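Local coordinates for probable threonyl-tRNA synthetase 1 (Aeropyrum pernix, PDB 3A32), which catalyses the ATP-dependent attachment of threonine to tRNA(Thr) as a zinc-binding, homodimeric class II aminoacyl-tRNA synthetase without a cis-editing domain, at the interface of chains A and B. Residues are numbered along the deposited sequence; one frame, centred on the assembly and turned at random. Chains: chain A/B, Probable threonyl-tRNA synthetase 1.

Contact 1: the interface of chains A and B. Residues chain A 49, 52-53, 141; chain B 72, 141.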
# COMPACT_ATOMS: atom_id res chain seq x y z
N GLY A 49 4.61 -3.99 -10.07
CA GLY A 49 4.74 -3.14 -8.84
C GLY A 49 3.68 -2.06 -8.78
O GLY A 49 2.96 -1.97 -7.77
N ARG A 52 0.26 -3.41 -8.01
CA ARG A 52 0.06 -3.71 -6.59
C ARG A 52 -0.19 -2.48 -5.72
O ARG A 52 -1.09 -2.50 -4.89
CB ARG A 52 1.20 -4.58 -6.05
CG ARG A 52 1.05 -6.05 -6.63
CD ARG A 52 2.01 -7.00 -5.94
NE ARG A 52 1.67 -7.20 -4.53
CZ ARG A 52 0.74 -8.06 -4.09
NH1 ARG A 52 0.05 -8.80 -4.95
NH2 ARG A 52 0.52 -8.19 -2.80
N TYR A 53 0.56 -1.40 -5.92
CA TYR A 53 0.29 -0.18 -5.18
C TYR A 53 -1.06 0.43 -5.57
O TYR A 53 -1.76 0.91 -4.71
CB TYR A 53 1.41 0.84 -5.33
CG TYR A 53 2.68 0.44 -4.62
CD1 TYR A 53 3.64 -0.34 -5.28
CD2 TYR A 53 2.92 0.82 -3.30
CE1 TYR A 53 4.82 -0.74 -4.64
CE2 TYR A 53 4.14 0.46 -2.64
CZ TYR A 53 5.08 -0.31 -3.33
OH TYR A 53 6.25 -0.68 -2.76
N ARG A 141 -1.95 -9.59 3.75
CA ARG A 141 -0.94 -10.55 3.19
C ARG A 141 -0.84 -11.78 4.07
O ARG A 141 -0.47 -11.68 5.24
CB ARG A 141 0.43 -9.89 3.08
CG ARG A 141 0.40 -8.68 2.15
CD ARG A 141 1.52 -7.72 2.42
NE ARG A 141 1.61 -6.80 1.29
CZ ARG A 141 1.01 -5.62 1.28
NH1 ARG A 141 0.35 -5.22 2.37
NH2 ARG A 141 1.08 -4.87 0.22
N GLU B 72 7.03 -4.45 -5.21
CA GLU B 72 6.66 -5.14 -3.98
C GLU B 72 7.23 -6.56 -4.14
O GLU B 72 7.01 -7.21 -5.20
CB GLU B 72 5.14 -5.12 -3.76
CG GLU B 72 4.67 -6.09 -2.66
CD GLU B 72 3.20 -5.87 -2.17
OE1 GLU B 72 2.52 -4.98 -2.72
OE2 GLU B 72 2.77 -6.58 -1.18
N ARG B 141 8.49 -4.73 3.90
CA ARG B 141 8.17 -5.27 5.26
C ARG B 141 9.15 -6.38 5.63
O ARG B 141 9.20 -7.41 4.96
CB ARG B 141 6.75 -5.81 5.31
CG ARG B 141 5.73 -4.72 5.01
CD ARG B 141 4.42 -5.28 4.52
NE ARG B 141 3.42 -4.21 4.59
CZ ARG B 141 3.13 -3.44 3.56
NH1 ARG B 141 3.71 -3.68 2.39
NH2 ARG B 141 2.27 -2.46 3.70
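B:Glu72 of one subunit reaches between A:Arg52 and A:Arg141 of the other. This is part of the homodimer interface typical of class II synthetases. A:Arg52 belongs to the motif 1 helix 48-65, and B:Glu72 lies in the loop just after strand 69-70 of the same motif. Arg141 sits in strand 134-143, the first strand of motif 2.

Salt bridges and hydrogen bonds carry the contact. A:Arg141 and B:Glu72 meet tip to tip. The guanidinium turns its NE-NH2 side to the carboxylate, and both nitrogens grip the same oxygen. NE of A:Arg141 is 2.7 Å from OE2 of B:Glu72, nearly on the extension of the C-O bond. NH2 of A:Arg141 is 2.8 Å from the same B:Glu72 OE2, on its syn side but tilted out of the carboxylate plane. Both donors come from one face of the carboxylate, and OE2 lies in the guanidinium plane. The two planes are turned 37° apart.

A:Arg52 uses a different approach. It crosses B:Glu72 at about a right angle, and NE of A:Arg52 donates to OE1 of B:Glu72 over 3.0 Å from above the carboxylate plane. A bend at chi3 (67°) turns its NE toward the glutamate. NH2 of A:Arg52 adds a weak bond to B:Glu72 OE2, at 3.2 Å. B:Glu72 has CG anti to its backbone N and is extended beyond it, which carries the carboxylate out to both arginines. The paired positive charges would probably stabilise the ionised carboxylate.

Stacking joins the two copies of Arg141. Their guanidinium planes are 14° apart, although the side chains cross at about a right angle. NH1 of A:Arg141 is 3.5 Å from CZ of B:Arg141, over the centre of that group. B:Arg141 NH1 covers the A:Arg141 guanidinium in return. The like charges should repel, and B:Glu72 probably offsets part of that cost.

A:Tyr53 and A:Gly49, on the same helix as A:Arg52, approach the amide N of B:Glu72 at longer range.

Contact 2: the interface of chains A and B. Residues chain A 84, 290-292; chain B 28-29, 31.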
# COMPACT_ATOMS: atom_id res chain seq x y z
N VAL A 84 -6.58 -19.11 20.44
CA VAL A 84 -7.88 -18.54 20.87
C VAL A 84 -8.92 -18.65 19.77
O VAL A 84 -10.08 -18.93 20.04
CB VAL A 84 -7.76 -17.06 21.37
CG1 VAL A 84 -9.16 -16.50 21.65
CG2 VAL A 84 -6.85 -16.98 22.66
N ARG A 290 -15.30 -17.77 20.70
CA ARG A 290 -13.89 -17.84 21.09
C ARG A 290 -13.30 -16.52 21.62
O ARG A 290 -12.49 -16.53 22.56
CB ARG A 290 -13.05 -18.39 19.93
CG ARG A 290 -13.41 -19.82 19.52
CD ARG A 290 -13.13 -20.83 20.62
NE ARG A 290 -11.71 -21.23 20.71
CZ ARG A 290 -11.10 -21.65 21.84
NH1 ARG A 290 -11.76 -21.71 23.01
NH2 ARG A 290 -9.81 -21.98 21.82
N PHE A 291 -13.72 -15.40 21.05
CA PHE A 291 -13.28 -14.07 21.49
C PHE A 291 -14.32 -13.34 22.35
O PHE A 291 -14.18 -12.15 22.59
CB PHE A 291 -12.98 -13.19 20.27
CG PHE A 291 -11.67 -13.52 19.61
CD1 PHE A 291 -10.48 -12.98 20.09
CD2 PHE A 291 -11.64 -14.41 18.53
CE1 PHE A 291 -9.28 -13.28 19.47
CE2 PHE A 291 -10.44 -14.72 17.92
CZ PHE A 291 -9.26 -14.17 18.38
N ARG A 292 -15.38 -14.05 22.76
CA ARG A 292 -16.35 -13.56 23.71
C ARG A 292 -17.03 -12.30 23.21
O ARG A 292 -17.32 -11.38 23.99
CB ARG A 292 -15.70 -13.42 25.09
CG ARG A 292 -15.29 -14.80 25.65
CD ARG A 292 -14.10 -14.68 26.58
NE ARG A 292 -13.51 -15.96 27.02
CZ ARG A 292 -12.63 -16.06 28.02
NH1 ARG A 292 -12.26 -14.98 28.69
NH2 ARG A 292 -12.12 -17.24 28.37
N VAL B 28 -12.83 -8.62 28.84
CA VAL B 28 -13.27 -10.01 29.20
C VAL B 28 -12.09 -11.01 29.40
O VAL B 28 -12.00 -11.66 30.43
CB VAL B 28 -14.42 -10.63 28.28
CG1 VAL B 28 -14.96 -11.94 28.88
CG2 VAL B 28 -15.60 -9.66 28.09
N PHE B 29 -11.16 -11.14 28.46
CA PHE B 29 -9.98 -11.96 28.77
C PHE B 29 -9.11 -11.44 29.92
O PHE B 29 -8.31 -12.19 30.50
CB PHE B 29 -9.11 -12.13 27.54
CG PHE B 29 -9.75 -12.92 26.48
CD1 PHE B 29 -9.63 -14.31 26.48
CD2 PHE B 29 -10.50 -12.31 25.50
CE1 PHE B 29 -10.25 -15.07 25.48
CE2 PHE B 29 -11.10 -13.06 24.50
CZ PHE B 29 -10.97 -14.45 24.49
N ARG B 31 -6.33 -10.20 29.81
CA ARG B 31 -4.93 -10.44 29.54
C ARG B 31 -4.50 -9.25 28.68
O ARG B 31 -5.35 -8.54 28.10
CB ARG B 31 -4.73 -11.72 28.71
CG ARG B 31 -5.25 -13.00 29.34
CD ARG B 31 -5.20 -14.16 28.28
NE ARG B 31 -6.34 -15.13 28.37
CZ ARG B 31 -6.66 -16.01 27.41
NH1 ARG B 31 -5.93 -16.08 26.30
NH2 ARG B 31 -7.70 -16.84 27.56
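B:Phe29 has CG anti to its carbonyl carbon (chi1 -67°), which projects the ring toward chain A. A:Arg292 has the same first torsion (chi1 -65°) and runs extended from CG to NE, which lays its guanidinium over one face of that ring. The two planes are 7° apart. NH1 of A:Arg292 lies 3.9 Å from the centroid of the B:Phe29 ring, a cation-pi contact. CZ of A:Arg292 is 3.6 Å from CE1 of B:Phe29. The aliphatic part also packs: CD of A:Arg292 touches CG1 of B:Val28 at 3.7 Å.

The ring's tip points into the chain A backbone. CZ of B:Phe29 is 3.2 Å from the carbonyl O of A:Arg290, which lies at the ring edge in plane. CA of A:Phe291 borders the same edge. CG1 of A:Val84 reaches CZ of B:Phe29 at 3.9 Å, and its CG2 meets NH1 of B:Arg31.

B:Arg31 approaches its neighbour B:Phe29 from the side opposite A:Arg292, near the CD1 rim. NH2 of B:Arg31 and NH2 of A:Arg292 are 4.5 Å apart, and these like charges probably repel mildly.

An alanine in place of A:Arg292 would probably leave one face of B:Phe29 without its cation-pi partner and open a gap beside B:Val28.

Chain B contributes a loop that precedes helix 34-37. In chain A, A:Val84 ends helix 80-84. A:Arg292, in a left-handed backbone conformation, belongs to the short turn between helices 287-290 and 293-301 of the catalytic region.

The C-alpha centres of contact 1 and contact 2 lie about 33 Å apart on one homodimer interface. They share no residue but are close in sequence: the Glu72 loop of contact 1 leads through strand 76-78 into helix 80-84, whose last residue serves contact 2. Contact 1 is charged and brings the two Arg141 copies together near the two-fold axis. Contact 2 is mainly apolar and cation-pi, farther from that axis. The Glu72 bonds and contact 2 recur with the chains exchanged; the Arg141 pair is its own twin. This ties the catalytic regions at the centre and on both sides, which probably helps fix their relative orientation.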